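Xanthomonas outer protein D (Xanthomonas euvesicatoria, PDB 2OIX) is a type III secreted effector whose Ulp1-like cysteine protease domain, captured here as an inactive catalytic fragment, removes SUMO from proteins. Local coordinates at residues 4-7 / 8-11; 14-17 / 18-22; 32-35 / 36-39; 93-97 / 98-102; 143-146 / 147-151. The protein carries 1 engineered substitution. All coordinates share one frame; numbering follows the deposited sequence.

Interaction 1 of 5, residues 4-7 / 8-11; sequences WLLD and GHLR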
# COMPACT_ATOMS: atom_id res chain seq x y z
N TRP A 4 0.45 8.73 -16.17
CA TRP A 4 0.21 7.84 -15.05
C TRP A 4 1.46 7.09 -14.60
O TRP A 4 2.40 6.89 -15.38
CB TRP A 4 -0.98 6.91 -15.31
CG TRP A 4 -0.79 5.88 -16.39
CD1 TRP A 4 -0.39 4.58 -16.24
CD2 TRP A 4 -1.03 6.06 -17.80
NE1 TRP A 4 -0.36 3.94 -17.46
CE2 TRP A 4 -0.74 4.83 -18.44
CE3 TRP A 4 -1.46 7.15 -18.59
CZ2 TRP A 4 -0.86 4.65 -19.82
CZ3 TRP A 4 -1.58 6.97 -19.96
CH2 TRP A 4 -1.28 5.73 -20.56
N LEU A 5 1.48 6.72 -13.32
CA LEU A 5 2.57 5.95 -12.73
C LEU A 5 2.45 4.47 -13.06
O LEU A 5 1.34 3.92 -13.03
CB LEU A 5 2.61 6.14 -11.21
CG LEU A 5 2.96 7.52 -10.64
CD1 LEU A 5 3.29 7.40 -9.14
CD2 LEU A 5 4.08 8.25 -11.37
N LEU A 6 3.57 3.84 -13.42
CA LEU A 6 3.65 2.38 -13.66
C LEU A 6 4.14 1.65 -12.40
O LEU A 6 4.58 2.30 -11.46
CB LEU A 6 4.62 2.10 -14.81
CG LEU A 6 4.41 2.89 -16.11
CD1 LEU A 6 5.41 2.44 -17.19
CD2 LEU A 6 3.01 2.74 -16.64
N ASP A 7 4.06 0.33 -12.39
CA ASP A 7 4.53 -0.49 -11.26
C ASP A 7 5.96 -0.08 -10.88
O ASP A 7 6.27 0.02 -9.69
CB ASP A 7 4.54 -1.98 -11.64
CG ASP A 7 3.13 -2.54 -11.90
OD1 ASP A 7 2.41 -2.90 -10.93
OD2 ASP A 7 2.76 -2.65 -13.10
N GLY A 8 6.83 0.10 -11.90
CA GLY A 8 8.23 0.50 -11.73
C GLY A 8 8.47 1.84 -11.05
O GLY A 8 9.48 2.02 -10.37
N HIS A 9 7.57 2.80 -11.24
CA HIS A 9 7.68 4.08 -10.54
C HIS A 9 7.37 3.95 -9.08
O HIS A 9 8.05 4.56 -8.26
CB HIS A 9 6.70 5.06 -11.13
CG HIS A 9 7.02 5.43 -12.54
ND1 HIS A 9 6.22 5.06 -13.60
CD2 HIS A 9 8.05 6.14 -13.07
CE1 HIS A 9 6.73 5.55 -14.72
NE2 HIS A 9 7.85 6.18 -14.43
N LEU A 10 6.33 3.18 -8.77
CA LEU A 10 5.95 2.93 -7.38
C LEU A 10 7.09 2.20 -6.68
O LEU A 10 7.52 2.62 -5.61
CB LEU A 10 4.64 2.14 -7.30
CG LEU A 10 3.33 2.96 -7.21
CD1 LEU A 10 3.01 3.46 -8.54
CD2 LEU A 10 2.17 2.01 -6.79
N ARG A 11 7.59 1.13 -7.32
CA ARG A 11 8.74 0.39 -6.81
C ARG A 11 9.99 1.24 -6.54
O ARG A 11 10.64 1.07 -5.50
CB ARG A 11 9.11 -0.76 -7.76
CG ARG A 11 10.25 -1.61 -7.26
CD ARG A 11 9.84 -2.41 -6.02
NE ARG A 11 10.99 -3.04 -5.37
CZ ARG A 11 11.35 -4.31 -5.54
NH1 ARG A 11 10.65 -5.13 -6.32
NH2 ARG A 11 12.43 -4.78 -4.90
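The imidazole of H9 meets L6 at its edge: the backbone N-H of L6 points at ND1 almost within the ring plane, 7° out of it, over 2.9 Å and nearly straight at 167°. That bond fixes the rotation of the ring and makes ND1 the acceptor. L5 CA approaches H9 ND1 obliquely at 3.9 Å. The side chain of L6 runs alongside H9 and points the same way, its CB 3.6 Å from ND1 and its CG close to CE1; L178 of helix 171-179 touches the histidine as well. With chi1 at -66°, CG of H9 lies beside its own backbone N, which swings the ring back over the start of the helix. The other flat groups find partners beyond these residues: the carboxylate of D7 bonds S35, and the guanidinium of R11 pairs with D34 and D15. Behind the histidine, L5 and L10 cross at about a right angle, with L5 CB 3.8 Å from L10 CD1, and both lean on L141 of helix 136-153. Along the backbone, R11 N reaches D7 O at 2.9 Å, the first strong bond of the helix, whereas the bonds of H9 N and L10 N to L6 O are weak. L6 is the N-cap of helix 7-20. The H9-to-L6 bond is therefore the N3 half of a capping box, without the N-cap side-chain half that a leucine cannot make, and the L5-L10 pair, one residue before the cap and four after it, is a hydrophobic staple.

Interaction 2 of 5, residues 14-17 / 18-22; sequences TDDL and ARRLR
R20 folds back along the last turns of helix 7-20 to make an i to i+4 salt bridge with D16. Its CB starts out near L17 O, and CG passes D16 O at 3.4 Å. CD then approaches the D16 carboxylate, and NE bonds D16 OD2 at 3.1 Å. The bond leaves NE close to the guanidinium plane but lands on OD2 from 51° above the carboxylate plane; the two flat groups are turned 38° against each other. The bend at chi3, -76°, lays the end of the arginine across L17, whose CD1 sits under one guanidinium face, 3.3 Å from NH2. NH2 also pairs with E145, so the same group ties helix 7-20 to helix 136-153. L17 CD1 packs in turn on L21 CG at 3.9 Å, and both leucines also touch strand 30-32. R19 takes the other flank: its guanidinium lies with one face over D15 O, and its NH2 is 3.4 Å from D15 CB, while D15 OD1 is paired with R11. One ordered water closes the salt bridge into a ring, accepting from R20 NH2 at 2.8 Å and donating to D16 OD2 at 2.6 Å.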
# COMPACT_ATOMS: atom_id res chain seq x y z
N THR A 14 9.23 3.49 -3.51
CA THR A 14 9.23 2.79 -2.22
C THR A 14 10.60 2.20 -1.84
O THR A 14 10.94 2.14 -0.65
CB THR A 14 8.09 1.76 -2.07
OG1 THR A 14 8.25 0.73 -3.04
CG2 THR A 14 6.72 2.43 -2.21
N ASP A 15 11.39 1.81 -2.85
CA ASP A 15 12.81 1.47 -2.66
C ASP A 15 13.56 2.65 -2.04
O ASP A 15 14.26 2.47 -1.04
CB ASP A 15 13.49 1.08 -3.98
CG ASP A 15 13.19 -0.37 -4.39
OD1 ASP A 15 12.51 -1.08 -3.64
OD2 ASP A 15 13.66 -0.81 -5.47
N ASP A 16 13.41 3.83 -2.63
CA ASP A 16 14.08 5.03 -2.14
C ASP A 16 13.60 5.42 -0.73
O ASP A 16 14.43 5.74 0.14
CB ASP A 16 13.89 6.19 -3.12
CG ASP A 16 14.52 7.48 -2.63
OD1 ASP A 16 15.76 7.55 -2.54
OD2 ASP A 16 13.76 8.42 -2.32
N LEU A 17 12.29 5.38 -0.51
CA LEU A 17 11.71 5.58 0.83
C LEU A 17 12.35 4.67 1.87
O LEU A 17 12.78 5.15 2.93
CB LEU A 17 10.19 5.29 0.84
CG LEU A 17 9.47 5.56 2.17
CD1 LEU A 17 9.69 7.01 2.70
CD2 LEU A 17 8.00 5.27 1.97
N ALA A 18 12.38 3.37 1.58
CA ALA A 18 12.97 2.38 2.46
C ALA A 18 14.43 2.73 2.82
O ALA A 18 14.85 2.54 3.96
CB ALA A 18 12.86 0.97 1.85
N ARG A 19 15.18 3.26 1.85
CA ARG A 19 16.55 3.70 2.09
C ARG A 19 16.58 4.92 3.01
O ARG A 19 17.43 5.02 3.91
CB ARG A 19 17.26 4.02 0.78
CG ARG A 19 17.58 2.79 -0.05
CD ARG A 19 18.10 3.18 -1.44
NE ARG A 19 17.62 2.24 -2.46
CZ ARG A 19 17.15 2.60 -3.66
NH1 ARG A 19 17.05 3.88 -4.00
NH2 ARG A 19 16.75 1.66 -4.52
N ARG A 20 15.65 5.85 2.77
CA ARG A 20 15.56 7.05 3.59
C ARG A 20 15.23 6.72 5.05
O ARG A 20 15.77 7.34 5.95
CB ARG A 20 14.63 8.10 2.98
CG ARG A 20 15.16 8.70 1.67
CD ARG A 20 14.28 9.82 1.16
NE ARG A 20 13.05 9.35 0.53
CZ ARG A 20 11.81 9.56 0.99
NH1 ARG A 20 11.59 10.26 2.11
NH2 ARG A 20 10.78 9.06 0.31
N LEU A 21 14.40 5.70 5.26
CA LEU A 21 13.95 5.30 6.60
C LEU A 21 14.90 4.36 7.35
O LEU A 21 14.66 4.03 8.52
CB LEU A 21 12.55 4.64 6.53
CG LEU A 21 11.43 5.43 5.85
CD1 LEU A 21 10.10 4.72 6.05
CD2 LEU A 21 11.36 6.91 6.34
N ARG A 22 15.96 3.91 6.69
CA ARG A 22 16.86 2.92 7.28
C ARG A 22 17.41 3.30 8.65
O ARG A 22 17.98 4.37 8.84
CB ARG A 22 18.01 2.61 6.31
CG ARG A 22 17.73 1.39 5.47
CD ARG A 22 19.04 0.75 5.07
NE ARG A 22 19.59 1.33 3.86
CZ ARG A 22 20.87 1.25 3.49
NH1 ARG A 22 21.77 0.62 4.25
NH2 ARG A 22 21.25 1.83 2.35
O HOH W 1 11.18 8.05 -2.22

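Interaction 3 of 5, residues 32-35 / 36-39; sequences FADS and QVVT
D34 OD2 takes two backbone N-H groups at once, Q36 N at 3.0 Å and V37 N at 3.1 Å, and this is the tight end of the contact. The two donors use the oxygen differently: V37 N comes in on the anti lone pair, whereas Q36 N arrives from 48° above the carboxylate plane and makes the more bent bond, 133°. With chi1 at 177°, CG of D34 stands opposite its own backbone N, and the carboxylate curls forward over the amides that follow. Its other oxygen, OD1, is gripped by R11, so both oxygens are engaged and the group can hardly turn. D34 is the N-cap of helix 35-40, and its carboxylate satisfies N-H groups of the first turn, which lack the carbonyl a full preceding turn would supply; its negative charge would probably also suit that helix end. The main chain joins in, with V38 N bonded to D34 O at 3.1 Å. On the buried side A33 CB packs on V38 CG2 at 3.9 Å, a hydrophobic staple of the residues just before the cap and four after it. L56 of helix 46-57 lies against A33, and L67, P68 and I69 of strand 64-71 against V38. S35 OG, also buried, turns to D7. The solvent side is looser. Q36 brings its CB to 3.3 Å from D34 OD2, then runs outward in an extended chain from the exposed face. T39, likewise exposed, bonds S35 O through its backbone N at 3.1 Å.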
# COMPACT_ATOMS: atom_id res chain seq x y z
N PHE A 32 7.16 -2.52 2.23
CA PHE A 32 6.55 -1.91 1.06
C PHE A 32 6.47 -2.96 -0.03
O PHE A 32 7.50 -3.40 -0.61
CB PHE A 32 7.35 -0.67 0.60
CG PHE A 32 7.56 0.33 1.70
CD1 PHE A 32 6.48 0.73 2.51
CD2 PHE A 32 8.82 0.86 1.95
CE1 PHE A 32 6.66 1.65 3.53
CE2 PHE A 32 9.01 1.79 2.99
CZ PHE A 32 7.92 2.18 3.78
N ALA A 33 5.27 -3.45 -0.26
CA ALA A 33 5.17 -4.50 -1.26
C ALA A 33 5.35 -3.99 -2.69
O ALA A 33 5.05 -2.81 -3.05
CB ALA A 33 3.89 -5.33 -1.12
N ASP A 34 5.93 -4.87 -3.50
CA ASP A 34 6.04 -4.66 -4.93
C ASP A 34 4.65 -4.96 -5.50
O ASP A 34 4.07 -6.01 -5.21
CB ASP A 34 7.04 -5.66 -5.51
CG ASP A 34 7.14 -5.55 -7.00
OD1 ASP A 34 7.98 -4.75 -7.49
OD2 ASP A 34 6.39 -6.23 -7.70
N SER A 35 4.14 -4.09 -6.35
CA SER A 35 2.77 -4.17 -6.85
C SER A 35 2.51 -5.36 -7.77
O SER A 35 1.40 -5.87 -7.83
CB SER A 35 2.35 -2.85 -7.52
OG SER A 35 3.26 -2.48 -8.53
N GLN A 36 3.55 -5.84 -8.44
CA GLN A 36 3.40 -6.94 -9.35
C GLN A 36 3.28 -8.21 -8.52
O GLN A 36 2.55 -9.09 -8.88
CB GLN A 36 4.59 -7.05 -10.29
CG GLN A 36 4.68 -5.88 -11.25
CD GLN A 36 5.69 -6.08 -12.35
OE1 GLN A 36 5.45 -6.82 -13.28
NE2 GLN A 36 6.80 -5.35 -12.30
N VAL A 37 4.01 -8.25 -7.40
CA VAL A 37 3.86 -9.35 -6.46
C VAL A 37 2.46 -9.36 -5.88
O VAL A 37 1.90 -10.45 -5.66
CB VAL A 37 4.94 -9.36 -5.38
CG1 VAL A 37 4.71 -10.53 -4.36
CG2 VAL A 37 6.35 -9.52 -6.02
N VAL A 38 1.91 -8.16 -5.57
CA VAL A 38 0.50 -8.08 -5.10
C VAL A 38 -0.47 -8.74 -6.14
O VAL A 38 -1.32 -9.58 -5.81
CB VAL A 38 0.08 -6.59 -4.77
CG1 VAL A 38 -1.34 -6.59 -4.26
CG2 VAL A 38 0.96 -6.07 -3.66
N THR A 39 -0.31 -8.38 -7.40
CA THR A 39 -1.13 -8.90 -8.49
C THR A 39 -1.04 -10.44 -8.55
O THR A 39 -2.03 -11.14 -8.74
CB THR A 39 -0.70 -8.23 -9.82
OG1 THR A 39 -0.89 -6.81 -9.72
CG2 THR A 39 -1.49 -8.77 -11.02

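Interaction 4 of 5, residues 93-97 / 98-102; sequences HYDSM and AQKDP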
# COMPACT_ATOMS: atom_id res chain seq x y z
N HIS A 93 -8.26 0.00 3.50
CA HIS A 93 -8.21 0.33 2.06
C HIS A 93 -8.49 1.80 1.77
O HIS A 93 -9.52 2.34 2.21
CB HIS A 93 -9.18 -0.62 1.30
CG HIS A 93 -9.11 -0.46 -0.20
ND1 HIS A 93 -10.22 -0.21 -0.98
CD2 HIS A 93 -8.06 -0.53 -1.05
CE1 HIS A 93 -9.86 -0.10 -2.25
NE2 HIS A 93 -8.55 -0.27 -2.32
N TYR A 94 -7.57 2.44 1.03
CA TYR A 94 -7.64 3.86 0.67
C TYR A 94 -7.77 3.96 -0.86
O TYR A 94 -6.90 3.48 -1.61
CB TYR A 94 -6.41 4.64 1.14
CG TYR A 94 -6.05 4.47 2.65
CD1 TYR A 94 -6.51 5.39 3.57
CD2 TYR A 94 -5.19 3.47 3.10
CE1 TYR A 94 -6.19 5.31 4.93
CE2 TYR A 94 -4.84 3.35 4.48
CZ TYR A 94 -5.35 4.31 5.39
OH TYR A 94 -5.05 4.24 6.73
N ASP A 95 -8.89 4.51 -1.28
CA ASP A 95 -9.14 4.73 -2.71
C ASP A 95 -9.48 6.19 -2.96
O ASP A 95 -10.41 6.73 -2.37
CB ASP A 95 -10.27 3.79 -3.15
CG ASP A 95 -10.54 3.84 -4.66
OD1 ASP A 95 -11.24 2.94 -5.17
OD2 ASP A 95 -10.10 4.79 -5.36
N SER A 96 -8.73 6.85 -3.84
CA SER A 96 -8.86 8.24 -3.97
C SER A 96 -9.89 8.60 -5.06
O SER A 96 -10.13 9.81 -5.35
CB SER A 96 -7.49 8.77 -4.33
OG SER A 96 -7.03 8.21 -5.56
N MET A 97 -10.45 7.57 -5.70
CA MET A 97 -11.34 7.77 -6.86
C MET A 97 -12.65 8.32 -6.37
O MET A 97 -13.28 7.72 -5.50
CB MET A 97 -11.59 6.47 -7.64
CG MET A 97 -12.28 6.70 -9.01
SD MET A 97 -12.66 5.17 -9.93
CE MET A 97 -11.12 4.99 -10.87
N ALA A 98 -13.04 9.45 -6.95
CA ALA A 98 -14.25 10.20 -6.59
C ALA A 98 -15.53 9.36 -6.63
O ALA A 98 -16.29 9.32 -5.65
CB ALA A 98 -14.39 11.42 -7.50
N GLN A 99 -15.77 8.70 -7.76
CA GLN A 99 -16.86 7.75 -7.88
C GLN A 99 -16.29 6.33 -7.97
O GLN A 99 -15.84 5.89 -9.03
CB GLN A 99 -17.78 8.09 -9.06
CG GLN A 99 -18.71 9.27 -8.80
CD GLN A 99 -19.18 9.94 -10.08
OE1 GLN A 99 -18.60 9.75 -11.14
NE2 GLN A 99 -20.24 10.75 -9.97
N LYS A 100 -16.30 5.66 -6.82
CA LYS A 100 -15.81 4.28 -6.71
C LYS A 100 -16.43 3.36 -7.75
O LYS A 100 -17.58 3.54 -8.18
CB LYS A 100 -16.04 3.72 -5.28
CG LYS A 100 -14.95 4.05 -4.23
CD LYS A 100 -14.69 5.56 -4.02
CE LYS A 100 -13.64 5.83 -2.93
NZ LYS A 100 -13.26 7.28 -2.79
N ASP A 101 -15.63 2.39 -8.16
CA ASP A 101 -15.99 1.34 -9.11
C ASP A 101 -15.86 0.02 -8.36
O ASP A 101 -14.90 -0.12 -7.57
CB ASP A 101 -14.98 1.38 -10.26
CG ASP A 101 -15.04 0.17 -11.15
OD1 ASP A 101 -16.07 -0.04 -11.80
OD2 ASP A 101 -14.03 -0.56 -11.21
N PRO A 102 -16.77 -0.96 -8.58
CA PRO A 102 -16.66 -2.20 -7.76
C PRO A 102 -15.36 -2.95 -8.00
O PRO A 102 -14.90 -3.68 -7.12
CB PRO A 102 -17.87 -3.05 -8.16
CG PRO A 102 -18.42 -2.41 -9.43
CD PRO A 102 -17.87 -1.01 -9.55
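The loop leaving strand 90-94 turns on D95 and is laced together by K100. The ammonium NZ of K100 reaches two backbone oxygens, M97 O at 2.7 Å and D95 O at 2.9 Å, each from roughly 40° above its carbonyl plane. The lysine is bent at chi2, 57°, and straight beyond, which carries NZ back inside the curve of the loop; on the way CE slides past D95 CB at 3.9 Å, the two side chains running in opposite directions. D95 adds an Asx turn: its OD2 accepts M97 N at 2.8 Å, with the N-H nearly straight at 162° but arriving from above the carboxylate plane. The same OD2 bonds H75 NE2, which is consistent with the His-Asp pair of the catalytic triad in Ulp1-type proteases. The turn and the lysine probably help to set the backbone that carries this aspartate, while next door S96 OG bonds Q130. Farther round the loop M97 bends at chi3 and sets SD 3.4 Å from Q99 O, with H75 touching the methionine as well. A98, Q99 and K100 are exposed, and D101, the N-cap of helix 102-114, makes a weak bond from OD2 to Q103 N.

Interaction 5 of 5, residues 143-146 / 147-151; sequences GIEV and LAHRV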
# COMPACT_ATOMS: atom_id res chain seq x y z
N GLY A 143 0.24 8.46 0.51
CA GLY A 143 -0.34 7.75 1.64
C GLY A 143 0.68 6.82 2.33
O GLY A 143 0.76 6.76 3.59
N ILE A 144 1.49 6.14 1.52
CA ILE A 144 2.51 5.23 2.06
C ILE A 144 3.50 5.99 2.93
O ILE A 144 3.77 5.56 4.06
CB ILE A 144 3.23 4.44 0.93
CG1 ILE A 144 2.26 3.39 0.30
CG2 ILE A 144 4.50 3.78 1.50
CD1 ILE A 144 2.81 2.74 -0.95
N GLU A 145 3.97 7.12 2.41
CA GLU A 145 5.00 7.99 3.00
C GLU A 145 4.54 8.60 4.35
O GLU A 145 5.26 8.54 5.35
CB GLU A 145 5.31 9.12 2.02
CG GLU A 145 6.26 10.18 2.54
CD GLU A 145 7.70 9.96 2.11
OE1 GLU A 145 7.91 9.04 1.28
OE2 GLU A 145 8.60 10.71 2.58
N VAL A 146 3.34 9.19 4.33
CA VAL A 146 2.66 9.72 5.51
C VAL A 146 2.47 8.66 6.56
O VAL A 146 2.82 8.87 7.71
CB VAL A 146 1.29 10.29 5.11
CG1 VAL A 146 0.49 10.71 6.32
CG2 VAL A 146 1.48 11.55 4.20
N LEU A 147 1.90 7.52 6.17
CA LEU A 147 1.64 6.46 7.14
C LEU A 147 2.96 5.82 7.69
O LEU A 147 3.06 5.55 8.91
CB LEU A 147 0.71 5.42 6.52
CG LEU A 147 -0.77 5.77 6.24
CD1 LEU A 147 -1.47 4.41 5.74
CD2 LEU A 147 -1.47 6.23 7.53
N ALA A 148 3.94 5.59 6.82
CA ALA A 148 5.29 5.16 7.25
C ALA A 148 5.88 6.08 8.32
O ALA A 148 6.39 5.60 9.33
CB ALA A 148 6.26 5.03 6.05
N HIS A 149 5.83 7.39 8.10
CA HIS A 149 6.34 8.29 9.14
C HIS A 149 5.56 8.23 10.47
O HIS A 149 6.14 8.39 11.56
CB HIS A 149 6.47 9.71 8.58
CG HIS A 149 7.69 9.89 7.72
ND1 HIS A 149 7.73 9.49 6.40
CD2 HIS A 149 8.91 10.42 7.99
CE1 HIS A 149 8.93 9.76 5.90
NE2 HIS A 149 9.66 10.33 6.84
N ARG A 150 4.25 7.98 10.39
CA ARG A 150 3.46 7.81 11.61
C ARG A 150 3.86 6.53 12.37
O ARG A 150 3.82 6.51 13.60
CB ARG A 150 1.96 7.81 11.28
CG ARG A 150 1.53 9.18 10.72
CD ARG A 150 0.01 9.26 10.54
NE ARG A 150 -0.37 10.53 9.91
CZ ARG A 150 -1.57 10.81 9.41
NH1 ARG A 150 -2.52 9.94 9.49
NH2 ARG A 150 -1.85 11.99 8.82
N VAL A 151 4.25 5.49 11.66
CA VAL A 151 4.71 4.26 12.35
C VAL A 151 6.03 4.63 13.06
O VAL A 151 6.21 4.34 14.24
CB VAL A 151 4.87 3.08 11.40
CG1 VAL A 151 5.53 1.90 12.14
CG2 VAL A 151 3.46 2.66 10.77
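This is an i to i+4 contact within one helix, 136-153, whose first residue is the engineered alanine replacing the cysteine nucleophile. E145 O is gripped twice by H149, by the backbone N at 3.0 Å and by ring atom ND1 at 2.8 Å, and the two donors come from opposite faces of the carbonyl plane. The imidazole meets that oxygen at its edge, only 5° out of the ring plane, over a fairly straight bond of 163°, so ND1 carries a proton and the ring is held in one rotation. The E145 side chain runs alongside the histidine, its carboxylate turned 33° from the ring and OE2 3.5 Å from CE1. OE1 is held by Y13 and R20. One residue on, V146 and R150 also lie side by side: CG1 of V146 rests over one face of the guanidinium, 3.7 Å from NH2. The arginine chain is extended from CG to NE, which carries NH1 out to the carbonyls of D163 and G161. Ordinary helix bonds continue beneath, such as A148 N to I144 O at 2.8 Å. Around the helix, I144 faces T14 and L17 of helix 7-20 as well as F32 and F66 of the sheet, A148 rests on L30 and F32 of strand 30-32, and L147 touches F66 of strand 64-71 and L164 of a loop.

Interactions 1 and 3 are neighbouring helix starts joined by side chains: D7 OD1 probably bonds S35 OG at 2.6 Å, and R11 NH1 pairs with D34 OD1 at 2.9 Å. Interaction 2 continues the helix of interaction 1 and meets interaction 5 through the salt bridge of R20 NH2 with E145 OE1, 3.0 Å. F32 of interaction 3 fills the space between, its CZ 3.6 Å from L17 CD2 and 4.0 Å from A148 CB. Interaction 4, at the likely active-site aspartate, stands about 27 Å from interaction 2, centre to centre, but reaches interaction 5 where Y94 OH touches L147 CD1 at 3.7 Å.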